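Local coordinates for putative succinylglutamate desuccinylase / aspartoacylase (Shewanella amazonensis, PDB 3FMC), which probably acts as a zinc-dependent hydrolase of the succinylglutamate desuccinylase/aspartoacylase family, at the interface of chains A and B and the interface of chains A and C. Numbering follows the deposited sequence. Chains: chain A/B/C, Putative succinylglutamate desuccinylase / aspartoacylase.

Contact 1: the interface of chains A and B. Residues chain A 297-299, 322, 352-354; chain B 13-15, 17.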
# COMPACT_ATOMS: atom_id res chain seq x y z
N LYS A 297 13.01 12.41 17.00
CA LYS A 297 13.88 11.23 16.77
C LYS A 297 12.96 10.10 16.41
O LYS A 297 11.79 10.12 16.78
CB LYS A 297 14.57 10.74 18.06
CG LYS A 297 15.62 11.61 18.69
CD LYS A 297 16.08 11.01 20.05
CE LYS A 297 16.74 9.61 19.93
NZ LYS A 297 17.21 9.02 21.24
N ALA A 298 13.49 9.09 15.74
CA ALA A 298 12.70 7.90 15.40
C ALA A 298 12.66 6.97 16.61
O ALA A 298 13.44 7.10 17.53
CB ALA A 298 13.35 7.15 14.25
N GLY A 299 11.72 6.05 16.59
CA GLY A 299 11.75 4.98 17.59
C GLY A 299 10.39 4.40 17.88
O GLY A 299 9.42 4.65 17.14
N ARG A 322 14.21 2.79 22.30
CA ARG A 322 15.21 2.51 21.27
C ARG A 322 16.05 1.33 21.64
O ARG A 322 17.10 1.48 22.26
CB ARG A 322 16.10 3.75 21.05
CG ARG A 322 15.32 4.91 20.42
CD ARG A 322 15.03 4.65 18.97
NE ARG A 322 16.25 4.50 18.17
CZ ARG A 322 16.87 5.49 17.51
NH1 ARG A 322 16.37 6.73 17.46
NH2 ARG A 322 18.00 5.24 16.87
N VAL A 352 7.61 5.17 14.85
CA VAL A 352 7.73 6.43 14.10
C VAL A 352 9.12 6.67 13.54
O VAL A 352 10.11 6.21 14.10
CB VAL A 352 7.36 7.66 14.97
CG1 VAL A 352 5.84 7.63 15.39
CG2 VAL A 352 8.27 7.83 16.21
N HIS A 353 9.16 7.39 12.42
CA HIS A 353 10.37 7.88 11.86
C HIS A 353 10.54 9.29 12.38
O HIS A 353 9.59 9.89 12.95
CB HIS A 353 10.29 7.88 10.32
CG HIS A 353 10.04 6.52 9.74
ND1 HIS A 353 10.65 5.39 10.22
CD2 HIS A 353 9.27 6.12 8.70
CE1 HIS A 353 10.27 4.35 9.50
NE2 HIS A 353 9.42 4.76 8.58
N GLN A 354 11.74 9.85 12.27
CA GLN A 354 11.92 11.24 12.64
C GLN A 354 10.92 12.04 11.78
O GLN A 354 10.80 11.79 10.56
CB GLN A 354 13.36 11.68 12.37
CG GLN A 354 13.62 13.13 12.74
CD GLN A 354 15.04 13.54 12.58
OE1 GLN A 354 15.68 13.21 11.58
NE2 GLN A 354 15.55 14.30 13.55
N GLU B 13 15.60 9.70 10.03
CA GLU B 13 15.93 8.54 10.81
C GLU B 13 14.76 7.60 10.79
O GLU B 13 13.62 8.05 10.92
CB GLU B 13 16.27 8.95 12.27
CG GLU B 13 16.85 7.79 13.08
CD GLU B 13 17.10 8.17 14.52
OE1 GLU B 13 16.30 9.00 15.05
OE2 GLU B 13 18.12 7.64 15.07
N LEU B 14 15.05 6.32 10.65
CA LEU B 14 14.01 5.29 10.60
C LEU B 14 13.75 4.71 11.99
O LEU B 14 14.65 4.63 12.85
CB LEU B 14 14.43 4.17 9.63
CG LEU B 14 14.65 4.49 8.13
CD1 LEU B 14 15.17 3.27 7.41
CD2 LEU B 14 13.35 5.03 7.52
N ALA B 15 12.51 4.27 12.20
CA ALA B 15 12.07 3.69 13.48
C ALA B 15 13.01 2.64 14.06
O ALA B 15 13.26 2.65 15.26
CB ALA B 15 10.64 3.09 13.32
N GLY B 17 16.09 2.42 13.78
CA GLY B 17 17.30 3.11 14.23
C GLY B 17 18.26 3.66 13.20
O GLY B 17 19.08 4.51 13.53
O HOH W 1 12.97 10.79 8.96

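Contact 2: the interface of chains A and C. Residues chain A 83-86; chain C 82, 94-95.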
# COMPACT_ATOMS: atom_id res chain seq x y z
N LYS A 83 -8.37 -1.32 1.60
CA LYS A 83 -7.52 -1.84 2.69
C LYS A 83 -6.05 -1.90 2.28
O LYS A 83 -5.71 -2.10 1.10
CB LYS A 83 -7.98 -3.25 3.04
CG LYS A 83 -9.29 -3.32 3.83
CD LYS A 83 -8.99 -3.02 5.36
CE LYS A 83 -10.20 -3.20 6.28
NZ LYS A 83 -11.07 -2.06 6.34
N SER A 84 -5.18 -1.72 3.28
CA SER A 84 -3.72 -1.94 3.16
C SER A 84 -3.35 -2.59 4.47
O SER A 84 -3.41 -1.94 5.54
CB SER A 84 -2.95 -0.65 2.93
OG SER A 84 -1.57 -0.93 2.82
N GLY A 85 -3.03 -3.87 4.44
CA GLY A 85 -2.90 -4.60 5.69
C GLY A 85 -4.26 -4.61 6.39
O GLY A 85 -5.32 -4.52 5.75
N GLU A 86 -4.25 -4.57 7.72
CA GLU A 86 -5.46 -4.65 8.54
C GLU A 86 -5.94 -3.25 8.92
O GLU A 86 -6.32 -3.00 10.07
CB GLU A 86 -5.11 -5.47 9.81
CG GLU A 86 -4.50 -6.82 9.45
CD GLU A 86 -3.44 -7.32 10.45
OE1 GLU A 86 -3.58 -7.01 11.66
OE2 GLU A 86 -2.48 -8.02 10.01
N GLN C 82 -8.02 -2.68 -7.24
CA GLN C 82 -7.11 -2.25 -6.16
C GLN C 82 -5.88 -1.53 -6.69
O GLN C 82 -5.03 -2.15 -7.32
CB GLN C 82 -6.66 -3.47 -5.39
CG GLN C 82 -5.81 -3.19 -4.11
CD GLN C 82 -6.67 -2.78 -2.92
OE1 GLN C 82 -7.87 -2.81 -2.99
NE2 GLN C 82 -6.03 -2.41 -1.81
N PRO C 94 -4.72 -7.66 -0.21
CA PRO C 94 -3.93 -6.57 0.40
C PRO C 94 -3.90 -6.57 1.92
O PRO C 94 -3.00 -5.97 2.52
CB PRO C 94 -4.57 -5.30 -0.15
CG PRO C 94 -5.91 -5.71 -0.54
CD PRO C 94 -5.85 -7.12 -0.96
N ILE C 95 -4.85 -7.27 2.52
CA ILE C 95 -4.92 -7.39 3.97
C ILE C 95 -3.94 -8.42 4.47
O ILE C 95 -3.11 -8.12 5.33
CB ILE C 95 -6.36 -7.79 4.45
CG1 ILE C 95 -7.40 -6.74 4.03
CG2 ILE C 95 -6.41 -7.98 5.96
CD1 ILE C 95 -8.88 -7.14 4.39
O HOH W 2 -3.60 -1.62 -0.53
O HOH W 3 -9.31 -3.09 -0.62
O HOH W 4 -1.56 -7.76 7.48

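Contact 3: the interface of chains A and C. Residues chain A 14-16, 18; chain C 74, 77, 80-81.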
# COMPACT_ATOMS: atom_id res chain seq x y z
N LEU A 14 -15.62 2.11 -11.14
CA LEU A 14 -14.39 1.35 -11.01
C LEU A 14 -14.08 0.61 -12.31
O LEU A 14 -14.98 0.31 -13.10
CB LEU A 14 -14.57 0.34 -9.91
CG LEU A 14 -14.79 0.87 -8.49
CD1 LEU A 14 -15.12 -0.27 -7.54
CD2 LEU A 14 -13.56 1.62 -7.99
N ALA A 15 -12.80 0.34 -12.49
CA ALA A 15 -12.21 -0.31 -13.65
C ALA A 15 -12.90 -1.56 -14.10
O ALA A 15 -13.08 -1.73 -15.30
CB ALA A 15 -10.70 -0.61 -13.34
N ALA A 16 -13.27 -2.44 -13.16
CA ALA A 16 -13.99 -3.70 -13.47
C ALA A 16 -15.47 -3.52 -13.86
O ALA A 16 -16.12 -4.47 -14.30
CB ALA A 16 -13.81 -4.72 -12.34
N GLN A 18 -17.96 -1.69 -11.87
CA GLN A 18 -18.89 -1.40 -10.78
C GLN A 18 -19.11 0.09 -10.56
O GLN A 18 -18.15 0.85 -10.52
CB GLN A 18 -18.41 -2.02 -9.47
CG GLN A 18 -18.27 -3.56 -9.49
CD GLN A 18 -17.02 -4.11 -10.22
OE1 GLN A 18 -16.05 -3.40 -10.40
NE2 GLN A 18 -17.10 -5.40 -10.71
N LEU C 74 -12.55 -10.47 -16.22
CA LEU C 74 -12.71 -9.66 -15.02
C LEU C 74 -13.08 -10.54 -13.81
O LEU C 74 -14.01 -10.22 -13.06
CB LEU C 74 -13.76 -8.60 -15.29
CG LEU C 74 -13.57 -7.64 -16.47
CD1 LEU C 74 -14.86 -6.86 -16.82
CD2 LEU C 74 -12.37 -6.68 -16.21
N PRO C 77 -12.83 -8.84 -9.31
CA PRO C 77 -13.06 -7.41 -9.24
C PRO C 77 -12.37 -6.75 -8.05
O PRO C 77 -11.82 -5.65 -8.22
CB PRO C 77 -14.58 -7.29 -9.18
CG PRO C 77 -15.05 -8.54 -8.77
CD PRO C 77 -14.10 -9.58 -9.24
N ILE C 80 -8.79 -6.48 -9.22
CA ILE C 80 -8.71 -5.64 -10.43
C ILE C 80 -8.78 -4.14 -10.11
O ILE C 80 -8.07 -3.30 -10.70
CB ILE C 80 -9.86 -6.02 -11.42
CG1 ILE C 80 -9.57 -7.42 -11.98
CG2 ILE C 80 -9.99 -4.92 -12.58
CD1 ILE C 80 -10.77 -8.05 -12.68
N ASN C 81 -9.61 -3.83 -9.14
CA ASN C 81 -9.89 -2.45 -8.77
C ASN C 81 -8.95 -1.87 -7.71
O ASN C 81 -9.03 -0.70 -7.41
CB ASN C 81 -11.33 -2.32 -8.28
CG ASN C 81 -12.34 -2.50 -9.39
OD1 ASN C 81 -12.08 -2.15 -10.55
ND2 ASN C 81 -13.52 -3.05 -9.05

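Contact 1: the interface of chains A and B
The carboxylate oxygen OE2 of B:Glu13 is gripped by the guanidinium of A:Arg322, with NH2 at 3.0 Å in a salt bridge and NH1 adding a weaker bond. The two side chains meet tip to tip with their planes 77° apart, and NH2 comes to OE2 from above the carboxylate plane, not in a coplanar pairing. Glutamate OE1 takes the backbone N of A:Ala298 at 2.9 Å, a nearly straight bond. With CG anti to its backbone N (chi1 -170°) and an extended chain beyond, B:Glu13 carries its charge past the methyl CB of A:Ala298, 3.7 Å from CG of B:Glu13. On chain A, NH1 of A:Arg322 also bonds A:Ala298 O at 2.9 Å, tying the guanidinium to the loop that feeds OE1. Further along, A:Gln354 N donates to B:Glu13 O, and a water joins A:Gln354 O to B:Glu13 N. The imidazole of A:His353 receives B:Ala15 N at ND1 (2.9 Å), exactly in the ring plane, while B:Leu14 CD2 lies over one face, 3.9 Å from the centroid. In this part of the two-fold interface between two copies of the protein, the end of strand 5-13 of chain B thus docks against loops beside strands 299-303 and 351-352 of chain A.

Contact 2: the interface of chains A and C
A:Lys83 and C:Ile95 cross obliquely, the start of the lysine chain against the long branch of the isoleucine. Lysine CB lies 3.7 Å from CG1 of C:Ile95, and its CG reaches CD1 at 3.9 Å. The lysine CG stands beside its backbone N (chi1 -74°), which sets it slantwise against that branch, and the chain bends at chi2 beyond it. The other branch, CG2, turns toward A:Gly85 O and the CG of A:Glu86, whose side chain also runs aslant to the isoleucine. Between these side chains the backbones come close: CA of A:Gly85 is 3.8 Å from CA of C:Ile95, and A:Gly85 N donates to C:Pro94 O at 2.8 Å, from above the carbonyl plane. The ring of C:Pro94 brings its CB near A:Lys83 O.

At the polar end, the amide of C:Gln82 faces the backbone of A:Lys83. Its NE2 makes a weak, bent bond to A:Lys83 O, reinforced by a water that touches both atoms; a second water links OE1 of C:Gln82 (2.8 Å) to A:Lys83 N. At the opposite end a third water lies 2.7 Å from OE2 of the A:Glu86 carboxylate and spans to C:Ile95 O. Solvent therefore completes both flanks of a small apolar middle. On chain A the site comprises the short strand 83-84 and the loop after it; on chain C it is made of loop residues, with C:Gln82 soon after helix 77-80.

Contact 3: the interface of chains A and C
A:Ala16 puts its methyl against C:Ile80, CB to CG2 3.8 Å, at the apolar centre of a contact between two copies of this succinylglutamate desuccinylase/aspartoacylase family protein. C:Leu74 meets the backbone of the same alanine, its CD1 near A:Ala16 O. Beside it A:Leu14 crosses the C:Asn81 side chain at about a right angle, its CB 3.6 Å from the amide carbon CG and its CD1 close to ND2. C:Pro77, at the start of helix 77-80, sets its CB over one face of the A:Gln18 amide at its nitrogen end, 3.5 Å from NE2, and crosses that chain nearly perpendicularly.

Outward, the C:Asn81 carboxamide carries the polar bonds. Its CG stands beside the backbone N (chi1 -69°), which points the amide from just beyond the helix end into the bend of the chain A loop. OD1 accepts A:Ala16 N at 2.9 Å, in the carbonyl plane on a lone pair. ND2 donates to OE1 of A:Gln18, also at 2.9 Å; the acceptor lies close to the asparagine amide plane, while the donor stands 45° above the glutamine carbonyl plane. The two amide planes are turned 74° apart, and A:Gln18 reaches ND2 through a bend at chi2. Held at both ends, the carboxamide is likely to be restrained from turning. A leucine in place of C:Asn81 would probably leave A:Ala16 N and A:Gln18 OE1 without these partners and set the glutamine amide free to turn.

Contact 1 belongs to the two-fold interface of chains A and B, contacts 2 and 3 to that of chains A and C; chain A thus links two neighbours within the deposited tetramer. Between C-alpha centres, contacts 2 and 3 lie about 16 Å apart, and contact 1 about 24 Å from contact 2 and about 38 Å from contact 3. Contacts 2 and 3 both draw on stretch 77-82 of chain C. B:Leu14 and B:Ala15 serve in contact 1, A:Leu14 and A:Ala15 in contact 3, so the loop after strand 5-13 of one chain touches two neighbours at once. Whether this tetramer forms in solution the structure alone does not show.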